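PDB 3L5O: uncharacterized protein from DUF364 family from Desulfitobacterium hafniense, which is of unknown function but combines enolase-like and Rossmann-like folds around a putative active site that may serve in heavy-metal chelation. Local coordinates for residues E22-M27 and T201-L206; D188-T193 and E207-A212; I215-P220 and H231-L236; T222-V227 and G238-D243. All blocks are in the same frame, centred on the assembly; numbering follows the deposited sequence.

Contact 1 (E22-M27 and T201-L206); sequences EIYDAM and TLPRLL
Ile-23 and Pro-203 mark the place where the two helical segments run nearest, their CA atoms 7.6 Å apart. The axes of 22-27 and 202-206 approach to 11.4 Å with 116° between their N-to-C directions, a wide spacing that side chains alone bridge. Ile-23 makes the largest part of the bridge. Its CG1 stands anti to the backbone N (chi1 -168°) and the chain continues extended, which carries CD1 across to the other helix. There it meets Leu-206 tip to tip, CD1 of Ile-23 lying 3.7 Å from CD1 of Leu-206. The same methyl touches a second leucine, reaching CD2 of Leu-202 at 4.0 Å, and here the two side chains cross at about a right angle. The shorter branch, CG2, faces the ring of Pro-203 more loosely.

The leucines belong to helix 202-208, which packs on the mixed sheet of the Rossmann-like part: Leu-202 also rests on Leu-217 and Leu-206 on Ile-215. The contact therefore brings helix 22-29, close to the start of the modelled chain, against a helix of that fold more than 170 residues later.

Beside Ile-23, the Tyr-24 ring offers its edge to the proline. CE1 of Tyr-24 lies 3.9 Å from CG of Pro-203, with the proline carbon near the plane of the aromatic ring. The phenol oxygen passes by the same residue, OH of Tyr-24 being 4.1 Å from CD of Pro-203, and is satisfied by a hydrogen bond to the carbonyl O of Val-197. Trp-21 meets the Tyr-24 ring in a T-shaped arrangement.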
loop_
_atom_site.group_PDB
_atom_site.type_symbol
_atom_site.label_atom_id
_atom_site.label_comp_id
_atom_site.label_asym_id
_atom_site.label_seq_id
_atom_site.Cartn_x
_atom_site.Cartn_y
_atom_site.Cartn_z
ATOM N N GLU A 22 10.160 -6.918 -11.233
ATOM C CA GLU A 22 10.028 -5.794 -12.145
ATOM C C GLU A 22 9.189 -4.687 -11.602
ATOM O O GLU A 22 9.522 -3.537 -11.779
ATOM C CB GLU A 22 9.472 -6.219 -13.517
ATOM C CG GLU A 22 10.537 -6.866 -14.390
ATOM C CD GLU A 22 10.161 -6.985 -15.867
ATOM O OE1 GLU A 22 9.003 -6.638 -16.256
ATOM O OE2 GLU A 22 11.045 -7.450 -16.634
ATOM N N ILE A 23 8.077 -5.026 -10.959
ATOM C CA ILE A 23 7.210 -4.007 -10.384
ATOM C C ILE A 23 7.915 -3.252 -9.265
ATOM O O ILE A 23 7.697 -2.066 -9.110
ATOM C CB ILE A 23 5.851 -4.610 -9.907
ATOM C CG1 ILE A 23 4.860 -3.484 -9.592
ATOM C CG2 ILE A 23 6.029 -5.493 -8.697
ATOM C CD1 ILE A 23 3.430 -3.966 -9.307
ATOM N N TYR A 24 8.749 -3.940 -8.492
ATOM C CA TYR A 24 9.565 -3.312 -7.434
ATOM C C TYR A 24 10.648 -2.421 -8.020
ATOM O O TYR A 24 10.814 -1.292 -7.569
ATOM C CB TYR A 24 10.224 -4.372 -6.503
ATOM C CG TYR A 24 9.215 -5.130 -5.671
ATOM C CD1 TYR A 24 8.599 -6.275 -6.163
ATOM C CD2 TYR A 24 8.817 -4.656 -4.426
ATOM C CE1 TYR A 24 7.630 -6.945 -5.426
ATOM C CE2 TYR A 24 7.853 -5.342 -3.676
ATOM C CZ TYR A 24 7.261 -6.480 -4.185
ATOM O OH TYR A 24 6.280 -7.156 -3.470
ATOM N N ASP A 25 11.377 -2.938 -9.009
ATOM C CA ASP A 25 12.414 -2.183 -9.732
ATOM C C ASP A 25 11.818 -0.919 -10.410
ATOM O O ASP A 25 12.400 0.131 -10.376
ATOM C CB ASP A 25 13.040 -3.070 -10.812
ATOM C CG ASP A 25 13.830 -4.265 -10.257
ATOM O OD1 ASP A 25 14.392 -4.168 -9.125
ATOM O OD2 ASP A 25 13.976 -5.319 -10.959
ATOM N N ALA A 26 10.641 -1.036 -11.006
ATOM C CA ALA A 26 9.924 0.116 -11.600
ATOM C C ALA A 26 9.685 1.232 -10.566
ATOM O O ALA A 26 9.899 2.399 -10.858
ATOM C CB ALA A 26 8.574 -0.349 -12.179
HETATM N N MSE A 27 9.236 0.870 -9.370
HETATM C CA MSE A 27 8.991 1.846 -8.297
HETATM C C MSE A 27 10.277 2.489 -7.830
HETATM O O MSE A 27 10.364 3.710 -7.698
HETATM C CB MSE A 27 8.319 1.198 -7.091
HETATM C CG MSE A 27 6.920 0.758 -7.325
HETATM SE SE MSE A 27 6.095 0.110 -5.657
HETATM C CE MSE A 27 6.920 -1.389 -5.293
ATOM N N THR A 201 3.820 -11.012 -2.018
ATOM C CA THR A 201 2.723 -11.795 -2.624
ATOM C C THR A 201 2.162 -11.098 -3.849
ATOM O O THR A 201 1.500 -11.735 -4.681
ATOM C CB THR A 201 1.585 -12.049 -1.607
ATOM O OG1 THR A 201 1.167 -10.817 -0.994
ATOM C CG2 THR A 201 2.084 -12.944 -0.491
ATOM N N LEU A 202 2.426 -9.797 -3.968
ATOM C CA LEU A 202 1.764 -8.984 -4.981
ATOM C C LEU A 202 1.951 -9.504 -6.414
ATOM O O LEU A 202 0.983 -9.602 -7.127
ATOM C CB LEU A 202 2.176 -7.504 -4.885
ATOM C CG LEU A 202 1.499 -6.543 -5.873
ATOM C CD1 LEU A 202 0.002 -6.485 -5.677
ATOM C CD2 LEU A 202 2.074 -5.130 -5.717
ATOM N N PRO A 203 3.169 -9.797 -6.869
ATOM C CA PRO A 203 3.314 -10.189 -8.284
ATOM C C PRO A 203 2.453 -11.411 -8.630
ATOM O O PRO A 203 1.797 -11.389 -9.666
ATOM C CB PRO A 203 4.808 -10.443 -8.433
ATOM C CG PRO A 203 5.462 -9.652 -7.298
ATOM C CD PRO A 203 4.480 -9.702 -6.167
ATOM N N ARG A 204 2.380 -12.425 -7.771
ATOM C CA ARG A 204 1.579 -13.603 -8.109
ATOM C C ARG A 204 0.086 -13.241 -8.090
ATOM O O ARG A 204 -0.675 -13.642 -8.958
ATOM C CB ARG A 204 1.866 -14.780 -7.173
ATOM C CG ARG A 204 1.009 -16.020 -7.509
ATOM C CD ARG A 204 1.160 -16.450 -8.963
ATOM N NE ARG A 204 0.367 -17.632 -9.254
ATOM C CZ ARG A 204 0.207 -18.150 -10.478
ATOM N NH1 ARG A 204 0.769 -17.582 -11.519
ATOM N NH2 ARG A 204 -0.560 -19.214 -10.647
ATOM N N LEU A 205 -0.316 -12.434 -7.113
ATOM C CA LEU A 205 -1.691 -11.986 -7.029
ATOM C C LEU A 205 -2.120 -11.250 -8.279
ATOM O O LEU A 205 -3.227 -11.450 -8.764
ATOM C CB LEU A 205 -1.904 -11.078 -5.818
ATOM C CG LEU A 205 -1.778 -11.758 -4.458
ATOM C CD1 LEU A 205 -1.930 -10.746 -3.343
ATOM C CD2 LEU A 205 -2.759 -12.914 -4.255
ATOM N N LEU A 206 -1.253 -10.380 -8.765
ATOM C CA LEU A 206 -1.489 -9.684 -10.043
ATOM C C LEU A 206 -1.671 -10.625 -11.221
ATOM O O LEU A 206 -2.565 -10.409 -12.040
ATOM C CB LEU A 206 -0.375 -8.657 -10.324
ATOM C CG LEU A 206 -0.335 -7.475 -9.323
ATOM C CD1 LEU A 206 0.717 -6.456 -9.725
ATOM C CD2 LEU A 206 -1.705 -6.828 -9.205
#

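Contact 2 (D188-T193 and E207-A212); sequences DYVYIT and ELSRNA
Asp-188 meets Ala-212 through its backbone: its carbonyl O lies 3.5 Å from CB of Ala-212. The Asp-188 carboxylate takes no part in this, since its CB points away and OD2 accepts a hydrogen bond from the backbone N of Lys-143. The CB of Tyr-189 likewise points away. Val-190, one step further, points toward the partner segment and sets both methyls against Ser-209, whose OG lies 3.6 Å from CG1 and 3.8 Å from CG2 of Val-190. That hydroxyl is not left wanting amid the methyls, for it is hydrogen-bonded to the carbonyl O of Leu-205. CG2 of Val-190 also touches CB of Ala-212, at 4.1 Å. Both partners of the valine stand at the ends of a type I turn, Ser-209 to Ala-212, closed by a 2.9 Å bond from N of Ala-212 to O of Ser-209. Ile-192 again faces this side but packs on Leu-205 and Leu-206, and OG1 of Thr-193 caps the N of Ala-195, where the next helix begins. Strand 189-193, helices 195-199 and 202-208, and the parallel neighbouring strand 214-218 form a beta-alpha-beta crossover, and this contact lays the exit from its second helix against the start of the first strand.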
loop_
_atom_site.group_PDB
_atom_site.type_symbol
_atom_site.label_atom_id
_atom_site.label_comp_id
_atom_site.label_asym_id
_atom_site.label_seq_id
_atom_site.Cartn_x
_atom_site.Cartn_y
_atom_site.Cartn_z
ATOM N N ASP A 188 -14.243 -10.825 -11.282
ATOM C CA ASP A 188 -14.409 -9.656 -12.142
ATOM C C ASP A 188 -13.697 -8.422 -11.615
ATOM O O ASP A 188 -13.269 -7.575 -12.385
ATOM C CB ASP A 188 -15.898 -9.337 -12.278
ATOM C CG ASP A 188 -16.689 -10.511 -12.776
ATOM O OD1 ASP A 188 -16.313 -11.063 -13.838
ATOM O OD2 ASP A 188 -17.678 -10.961 -12.159
ATOM N N TYR A 189 -13.637 -8.285 -10.294
ATOM C CA TYR A 189 -12.981 -7.142 -9.653
ATOM C C TYR A 189 -12.157 -7.656 -8.495
ATOM O O TYR A 189 -12.617 -8.503 -7.734
ATOM C CB TYR A 189 -13.993 -6.129 -9.127
ATOM C CG TYR A 189 -14.752 -5.451 -10.222
ATOM C CD1 TYR A 189 -14.235 -4.319 -10.842
ATOM C CD2 TYR A 189 -15.962 -5.974 -10.697
ATOM C CE1 TYR A 189 -14.909 -3.699 -11.877
ATOM C CE2 TYR A 189 -16.657 -5.348 -11.760
ATOM C CZ TYR A 189 -16.101 -4.222 -12.342
ATOM O OH TYR A 189 -16.736 -3.586 -13.380
ATOM N N VAL A 190 -10.950 -7.131 -8.356
ATOM C CA VAL A 190 -10.042 -7.544 -7.280
ATOM C C VAL A 190 -9.454 -6.325 -6.577
ATOM O O VAL A 190 -9.016 -5.382 -7.223
ATOM C CB VAL A 190 -8.904 -8.427 -7.838
ATOM C CG1 VAL A 190 -7.925 -8.786 -6.752
ATOM C CG2 VAL A 190 -9.479 -9.678 -8.482
ATOM N N TYR A 191 -9.473 -6.349 -5.252
ATOM C CA TYR A 191 -8.790 -5.372 -4.407
ATOM C C TYR A 191 -7.728 -6.064 -3.568
ATOM O O TYR A 191 -8.000 -7.088 -2.932
ATOM C CB TYR A 191 -9.793 -4.700 -3.449
ATOM C CG TYR A 191 -10.954 -4.110 -4.171
ATOM C CD1 TYR A 191 -11.997 -4.938 -4.608
ATOM C CD2 TYR A 191 -11.018 -2.749 -4.461
ATOM C CE1 TYR A 191 -13.060 -4.440 -5.310
ATOM C CE2 TYR A 191 -12.116 -2.224 -5.159
ATOM C CZ TYR A 191 -13.129 -3.089 -5.587
ATOM O OH TYR A 191 -14.218 -2.645 -6.301
ATOM N N ILE A 192 -6.536 -5.485 -3.510
ATOM C CA ILE A 192 -5.432 -6.089 -2.808
ATOM C C ILE A 192 -4.819 -5.056 -1.867
ATOM O O ILE A 192 -4.436 -3.963 -2.288
ATOM C CB ILE A 192 -4.345 -6.593 -3.789
ATOM C CG1 ILE A 192 -4.904 -7.592 -4.809
ATOM C CG2 ILE A 192 -3.182 -7.257 -3.026
ATOM C CD1 ILE A 192 -3.981 -7.771 -6.025
ATOM N N THR A 193 -4.696 -5.430 -0.606
ATOM C CA THR A 193 -3.953 -4.647 0.340
ATOM C C THR A 193 -2.500 -4.340 -0.075
ATOM O O THR A 193 -1.772 -5.177 -0.628
ATOM C CB THR A 193 -3.937 -5.323 1.703
ATOM O OG1 THR A 193 -3.118 -4.554 2.587
ATOM C CG2 THR A 193 -3.256 -6.756 1.651
ATOM N N GLU A 207 -0.837 -11.654 -11.325
ATOM C CA GLU A 207 -0.971 -12.651 -12.395
ATOM C C GLU A 207 -2.268 -13.454 -12.266
ATOM O O GLU A 207 -2.957 -13.693 -13.254
ATOM C CB GLU A 207 0.245 -13.577 -12.419
ATOM C CG GLU A 207 0.198 -14.671 -13.484
ATOM C CD GLU A 207 0.514 -14.198 -14.913
ATOM O OE1 GLU A 207 0.656 -12.976 -15.143
ATOM O OE2 GLU A 207 0.622 -15.067 -15.807
ATOM N N LEU A 208 -2.636 -13.841 -11.050
ATOM C CA LEU A 208 -3.883 -14.543 -10.845
ATOM C C LEU A 208 -5.101 -13.704 -11.232
ATOM O O LEU A 208 -6.112 -14.246 -11.672
ATOM C CB LEU A 208 -4.009 -14.958 -9.370
ATOM C CG LEU A 208 -3.031 -16.031 -8.944
ATOM C CD1 LEU A 208 -3.054 -16.179 -7.440
ATOM C CD2 LEU A 208 -3.379 -17.304 -9.640
ATOM N N SER A 209 -5.002 -12.395 -11.032
ATOM C CA SER A 209 -6.125 -11.480 -11.222
ATOM C C SER A 209 -6.134 -10.805 -12.601
ATOM O O SER A 209 -6.974 -9.959 -12.864
ATOM C CB SER A 209 -6.069 -10.397 -10.134
ATOM O OG SER A 209 -5.947 -10.969 -8.830
ATOM N N ARG A 210 -5.192 -11.149 -13.478
ATOM C CA ARG A 210 -4.940 -10.326 -14.673
ATOM C C ARG A 210 -6.159 -10.154 -15.600
ATOM O O ARG A 210 -6.237 -9.160 -16.309
ATOM C CB ARG A 210 -3.741 -10.828 -15.465
ATOM C CG ARG A 210 -3.910 -12.178 -16.071
ATOM C CD ARG A 210 -2.636 -12.672 -16.736
ATOM N NE ARG A 210 -2.902 -13.890 -17.484
ATOM C CZ ARG A 210 -3.101 -15.089 -16.940
ATOM N NH1 ARG A 210 -3.055 -15.254 -15.620
ATOM N NH2 ARG A 210 -3.346 -16.137 -17.729
ATOM N N ASN A 211 -7.104 -11.092 -15.557
ATOM C CA ASN A 211 -8.316 -11.005 -16.360
ATOM C C ASN A 211 -9.533 -10.384 -15.655
ATOM O O ASN A 211 -10.616 -10.344 -16.231
ATOM C CB ASN A 211 -8.678 -12.389 -16.907
ATOM C CG ASN A 211 -7.591 -12.970 -17.827
ATOM O OD1 ASN A 211 -6.995 -12.269 -18.639
ATOM N ND2 ASN A 211 -7.346 -14.267 -17.693
ATOM N N ALA A 212 -9.382 -9.907 -14.420
ATOM C CA ALA A 212 -10.386 -9.019 -13.818
ATOM C C ALA A 212 -10.619 -7.780 -14.703
ATOM O O ALA A 212 -9.700 -7.329 -15.352
ATOM C CB ALA A 212 -9.924 -8.576 -12.444
#

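Contact 3 (I215-P220 and H231-L236)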
loop_
_atom_site.group_PDB
_atom_site.type_symbol
_atom_site.label_atom_id
_atom_site.label_comp_id
_atom_site.label_asym_id
_atom_site.label_seq_id
_atom_site.Cartn_x
_atom_site.Cartn_y
_atom_site.Cartn_z
ATOM N N ILE A 215 -8.231 -4.255 -11.148
ATOM C CA ILE A 215 -7.457 -4.581 -9.948
ATOM C C ILE A 215 -7.007 -3.273 -9.288
ATOM O O ILE A 215 -6.423 -2.399 -9.953
ATOM C CB ILE A 215 -6.209 -5.440 -10.280
ATOM C CG1 ILE A 215 -6.559 -6.657 -11.127
ATOM C CG2 ILE A 215 -5.497 -5.883 -8.939
ATOM C CD1 ILE A 215 -5.355 -7.226 -11.863
ATOM N N THR A 216 -7.286 -3.152 -7.992
ATOM C CA THR A 216 -6.995 -1.969 -7.185
ATOM C C THR A 216 -6.084 -2.348 -6.045
ATOM O O THR A 216 -6.333 -3.360 -5.394
ATOM C CB THR A 216 -8.311 -1.423 -6.595
ATOM O OG1 THR A 216 -9.228 -1.100 -7.649
ATOM C CG2 THR A 216 -8.117 -0.113 -5.847
ATOM N N LEU A 217 -5.024 -1.566 -5.825
ATOM C CA LEU A 217 -4.149 -1.654 -4.635
ATOM C C LEU A 217 -4.608 -0.625 -3.646
ATOM O O LEU A 217 -4.842 0.510 -4.030
ATOM C CB LEU A 217 -2.697 -1.407 -5.009
ATOM C CG LEU A 217 -1.633 -1.860 -4.011
ATOM C CD1 LEU A 217 -1.521 -3.349 -3.987
ATOM C CD2 LEU A 217 -0.282 -1.230 -4.445
ATOM N N VAL A 218 -4.830 -1.031 -2.391
ATOM C CA VAL A 218 -5.529 -0.197 -1.416
ATOM C C VAL A 218 -4.808 -0.164 -0.092
ATOM O O VAL A 218 -4.350 -1.192 0.414
ATOM C CB VAL A 218 -6.981 -0.755 -1.073
ATOM C CG1 VAL A 218 -7.720 0.178 -0.107
ATOM C CG2 VAL A 218 -7.791 -0.968 -2.295
ATOM N N GLY A 219 -4.785 1.013 0.519
ATOM C CA GLY A 219 -4.320 1.163 1.873
ATOM C C GLY A 219 -3.322 2.318 1.949
ATOM O O GLY A 219 -2.879 2.841 0.933
ATOM N N PRO A 220 -2.989 2.709 3.167
ATOM C CA PRO A 220 -2.090 3.835 3.420
ATOM C C PRO A 220 -0.684 3.713 2.819
ATOM O O PRO A 220 -0.065 4.744 2.512
ATOM C CB PRO A 220 -2.010 3.850 4.948
ATOM C CG PRO A 220 -3.263 3.217 5.390
ATOM C CD PRO A 220 -3.511 2.131 4.426
ATOM N N HIS A 231 2.149 -2.070 -14.936
ATOM C CA HIS A 231 2.591 -3.295 -14.280
ATOM C C HIS A 231 1.432 -4.071 -13.666
ATOM O O HIS A 231 1.571 -4.659 -12.595
ATOM C CB HIS A 231 3.669 -2.975 -13.225
ATOM C CG HIS A 231 4.999 -2.671 -13.831
ATOM N ND1 HIS A 231 5.816 -3.657 -14.336
ATOM C CD2 HIS A 231 5.611 -1.494 -14.102
ATOM C CE1 HIS A 231 6.884 -3.099 -14.878
ATOM N NE2 HIS A 231 6.786 -1.787 -14.745
ATOM N N GLY A 232 0.285 -4.061 -14.341
ATOM C CA GLY A 232 -0.797 -4.986 -14.015
ATOM C C GLY A 232 -1.843 -4.521 -13.018
ATOM O O GLY A 232 -2.673 -5.332 -12.593
ATOM N N LEU A 233 -1.797 -3.241 -12.654
ATOM C CA LEU A 233 -2.807 -2.585 -11.831
ATOM C C LEU A 233 -3.588 -1.530 -12.628
ATOM O O LEU A 233 -3.031 -0.882 -13.513
ATOM C CB LEU A 233 -2.140 -1.914 -10.629
ATOM C CG LEU A 233 -1.705 -2.855 -9.494
ATOM C CD1 LEU A 233 -0.662 -2.221 -8.627
ATOM C CD2 LEU A 233 -2.933 -3.275 -8.621
ATOM N N GLN A 234 -4.875 -1.345 -12.301
ATOM C CA GLN A 234 -5.693 -0.311 -12.939
ATOM C C GLN A 234 -6.188 0.780 -11.988
ATOM O O GLN A 234 -6.781 1.758 -12.429
ATOM C CB GLN A 234 -6.867 -0.929 -13.691
ATOM C CG GLN A 234 -6.451 -1.856 -14.823
ATOM C CD GLN A 234 -6.051 -3.239 -14.336
ATOM O OE1 GLN A 234 -6.797 -3.881 -13.612
ATOM N NE2 GLN A 234 -4.874 -3.705 -14.763
ATOM N N GLU A 235 -5.942 0.633 -10.688
ATOM C CA GLU A 235 -6.305 1.681 -9.735
ATOM C C GLU A 235 -5.453 1.604 -8.475
ATOM O O GLU A 235 -5.065 0.535 -8.006
ATOM C CB GLU A 235 -7.809 1.619 -9.374
ATOM C CG GLU A 235 -8.281 2.663 -8.345
ATOM C CD GLU A 235 -9.775 2.559 -8.015
ATOM O OE1 GLU A 235 -10.590 2.747 -8.914
ATOM O OE2 GLU A 235 -10.137 2.307 -6.846
ATOM N N LEU A 236 -5.184 2.766 -7.914
ATOM C CA LEU A 236 -4.389 2.874 -6.716
ATOM C C LEU A 236 -5.128 3.768 -5.755
ATOM O O LEU A 236 -5.413 4.925 -6.048
ATOM C CB LEU A 236 -3.016 3.475 -7.036
ATOM C CG LEU A 236 -2.202 2.744 -8.099
ATOM C CD1 LEU A 236 -1.062 3.629 -8.566
ATOM C CD2 LEU A 236 -1.709 1.401 -7.602
#
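Ile-215 and Gln-234 open the pairing with a side chain standing in for backbone: N of Ile-215 donates to OE1 of Gln-234 over 2.9 Å. A bend at chi2 (80°) turns the amide back toward the strand, and the donor is tilted from the plane of the amide carbonyl. The carbonyl O of Ile-215 is gripped twice, by N of Gln-234 at 3.0 Å, in the carbonyl plane, and weakly by N of Glu-235. Parallel pairing then proceeds with N of Leu-217 bonded to O of Glu-235 at 3.0 Å, nearly straight at 160°. This same Glu-235 oxygen receives a CA-H...O contact from CA of Thr-216, at 3.3 Å. Thr-216 spends its own backbone bonds on the other neighbour, strand 189-193, through Val-190 and Ile-192.

The Thr-216 and Glu-235 side chains lie side by side on one face, OE2 of Glu-235 packing against CG2 of Thr-216 at 3.3 Å. OE1 has long, weak ion pairs with Lys-269 and Arg-214. On the face of Leu-217, CD2 of Leu-233 wedges between CG2 of Ile-215, 3.7 Å away, and CB of Leu-217.

Strand 214-218 thus lies inside the Rossmann-like sheet, between strands 189-193 and 235-241, while helix 202-208 covers Ile-215, Leu-217 and Leu-233 with Leu-202 and Leu-206.

Contact 4 (T222-V227 and G238-D243); sequences TPLAPV and GFMVKD. With EDO (1,2-ethanediol), chain F.
Leu-224 and Gly-238 bring the loop 222-227 up to strand 235-241, and the leucine side chain does most of the reaching. Its CB points toward the strand. CG stands anti to the carbonyl carbon (chi1 -64°), and this stem is too far back to touch the strand itself. The two methyls then divide the work. CD2 of Leu-224 lies over the strand backbone, 4.1 Å from N of Gly-238. CD1 of Leu-224 passes the carbonyl O of Phe-239 at 4.3 Å and ends 3.9 Å from CE of Met-240. Met-240 is a selenomethionine whose chain, bent at both chi2 and chi3, folds its terminal methyl round to the leucine. The backbone of Leu-224 is the centre of an inverse gamma turn, with a weak bond from N of Ala-225 to O of Pro-223.

Gly-238 has no side chain, and Thr-222 packs straight on its main chain, CB of Thr-222 lying 4.0 Å from CA of Gly-238. A water accepts a hydrogen bond from N of Phe-239 at 2.9 Å. On its carbonyl side, Gly-238 O accepts a 3.0 Å hydrogen bond from O2 of a 1,2-ethanediol, probably from the crystallisation liquor, which also binds OH of Tyr-260.

Asn-106 pins the loop, its side-chain amide bonding to N of Leu-224 and O of Thr-222. Pro-223 packs on helix 91-105, while Met-240 lies against helix 108-113 and, with Leu-224, against Val-266 of the antiparallel edge strand 263-269.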
loop_
_atom_site.group_PDB
_atom_site.type_symbol
_atom_site.label_atom_id
_atom_site.label_comp_id
_atom_site.label_asym_id
_atom_site.label_seq_id
_atom_site.Cartn_x
_atom_site.Cartn_y
_atom_site.Cartn_z
ATOM N N THR A 222 0.019 2.374 -0.124
ATOM C CA THR A 222 -0.057 2.319 -1.572
ATOM C C THR A 222 0.717 3.498 -2.153
ATOM O O THR A 222 0.439 4.658 -1.805
ATOM C CB THR A 222 -1.507 2.427 -2.015
ATOM O OG1 THR A 222 -2.269 1.337 -1.445
ATOM C CG2 THR A 222 -1.615 2.299 -3.525
ATOM N N PRO A 223 1.701 3.206 -3.004
ATOM C CA PRO A 223 2.383 4.254 -3.766
ATOM C C PRO A 223 1.505 4.812 -4.870
ATOM O O PRO A 223 0.881 4.052 -5.609
ATOM C CB PRO A 223 3.633 3.535 -4.334
ATOM C CG PRO A 223 3.656 2.163 -3.738
ATOM C CD PRO A 223 2.270 1.869 -3.268
ATOM N N LEU A 224 1.475 6.132 -4.981
ATOM C CA LEU A 224 0.656 6.821 -5.950
ATOM C C LEU A 224 1.472 7.037 -7.220
ATOM O O LEU A 224 1.710 8.173 -7.670
ATOM C CB LEU A 224 0.134 8.117 -5.328
ATOM C CG LEU A 224 -0.799 7.890 -4.115
ATOM C CD1 LEU A 224 -1.007 9.163 -3.340
ATOM C CD2 LEU A 224 -2.165 7.309 -4.515
ATOM N N ALA A 225 1.870 5.899 -7.790
ATOM C CA ALA A 225 2.914 5.773 -8.785
ATOM C C ALA A 225 2.276 5.225 -10.062
ATOM O O ALA A 225 2.109 3.996 -10.210
ATOM C CB ALA A 225 3.960 4.813 -8.284
ATOM N N PRO A 226 1.884 6.123 -10.964
ATOM C CA PRO A 226 1.242 5.731 -12.226
ATOM C C PRO A 226 2.013 4.693 -13.027
ATOM O O PRO A 226 1.403 4.042 -13.852
ATOM C CB PRO A 226 1.160 7.038 -13.008
ATOM C CG PRO A 226 1.199 8.117 -11.986
ATOM C CD PRO A 226 1.999 7.586 -10.830
ATOM N N VAL A 227 3.317 4.543 -12.807
ATOM C CA VAL A 227 4.087 3.484 -13.454
ATOM C C VAL A 227 3.488 2.099 -13.142
ATOM O O VAL A 227 3.517 1.185 -13.968
ATOM C CB VAL A 227 5.609 3.562 -13.071
ATOM C CG1 VAL A 227 5.856 3.060 -11.655
ATOM C CG2 VAL A 227 6.476 2.810 -14.072
ATOM N N GLY A 238 -4.781 5.181 -2.127
ATOM C CA GLY A 238 -3.926 5.382 -0.977
ATOM C C GLY A 238 -4.302 6.575 -0.130
ATOM O O GLY A 238 -5.464 6.867 0.103
ATOM N N PHE A 239 -3.279 7.302 0.276
ATOM C CA PHE A 239 -3.369 8.220 1.394
ATOM C C PHE A 239 -2.329 9.334 1.199
ATOM O O PHE A 239 -1.174 9.065 0.912
ATOM C CB PHE A 239 -3.100 7.456 2.695
ATOM C CG PHE A 239 -3.285 8.282 3.929
ATOM C CD1 PHE A 239 -4.554 8.646 4.341
ATOM C CD2 PHE A 239 -2.188 8.693 4.676
ATOM C CE1 PHE A 239 -4.742 9.414 5.467
ATOM C CE2 PHE A 239 -2.359 9.457 5.811
ATOM C CZ PHE A 239 -3.639 9.816 6.215
HETATM N N MSE A 240 -2.762 10.579 1.331
HETATM C CA MSE A 240 -1.848 11.732 1.332
HETATM C C MSE A 240 -1.730 12.241 2.762
HETATM O O MSE A 240 -2.710 12.639 3.351
HETATM C CB MSE A 240 -2.445 12.812 0.420
HETATM C CG MSE A 240 -1.701 14.120 0.319
HETATM SE SE MSE A 240 0.058 13.785 -0.293
HETATM C CE MSE A 240 -0.447 12.765 -1.985
ATOM N N VAL A 241 -0.539 12.214 3.341
ATOM C CA VAL A 241 -0.330 12.892 4.623
ATOM C C VAL A 241 -0.365 14.430 4.449
ATOM O O VAL A 241 0.386 14.984 3.660
ATOM C CB VAL A 241 1.011 12.465 5.282
ATOM C CG1 VAL A 241 1.322 13.371 6.507
ATOM C CG2 VAL A 241 0.951 11.013 5.692
ATOM N N LYS A 242 -1.234 15.114 5.178
ATOM C CA LYS A 242 -1.271 16.585 5.162
ATOM C C LYS A 242 -0.622 17.215 6.418
ATOM O O LYS A 242 -0.258 18.401 6.422
ATOM C CB LYS A 242 -2.712 17.085 4.983
ATOM C CG LYS A 242 -3.351 16.700 3.637
ATOM C CD LYS A 242 -4.840 17.079 3.569
ATOM N N ASP A 243 -0.483 16.411 7.473
ATOM C CA ASP A 243 0.104 16.838 8.736
ATOM C C ASP A 243 1.285 15.901 9.015
ATOM O O ASP A 243 1.116 14.844 9.627
ATOM C CB ASP A 243 -0.958 16.748 9.837
ATOM C CG ASP A 243 -0.645 17.619 11.036
ATOM O OD1 ASP A 243 0.546 17.846 11.356
ATOM O OD2 ASP A 243 -1.553 18.122 11.727
HETATM C C1 EDO F . -7.075 3.699 1.367
HETATM O O1 EDO F . -6.533 4.096 2.618
HETATM C C2 EDO F . -8.224 4.583 0.902
HETATM O O2 EDO F . -7.968 5.250 -0.334
HETATM O O HOH W 1 -0.799 5.772 -0.009
#

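Contacts 2, 3 and 4 all reach the seven-stranded mixed sheet, on its adjacent strands 189-193, 214-218 and 235-241. Contact 1 lies to one side of it, where helix 202-208, shared with contact 2, meets helix 22-29. Centres of contacts 2 and 3 are about 9 Å apart and those of 2 and 4 about 20 Å. Ile-192 and Leu-206 knit contacts 1 and 2 together, while Met-27 packs on Pro-223 between 1 and 4. Along the chain, the segments of contacts 1 and 2 alternate, as do those of 3 and 4. The early helix 22-29 is thereby packed onto the later Rossmann-like part, consistent with two folds combining around one site.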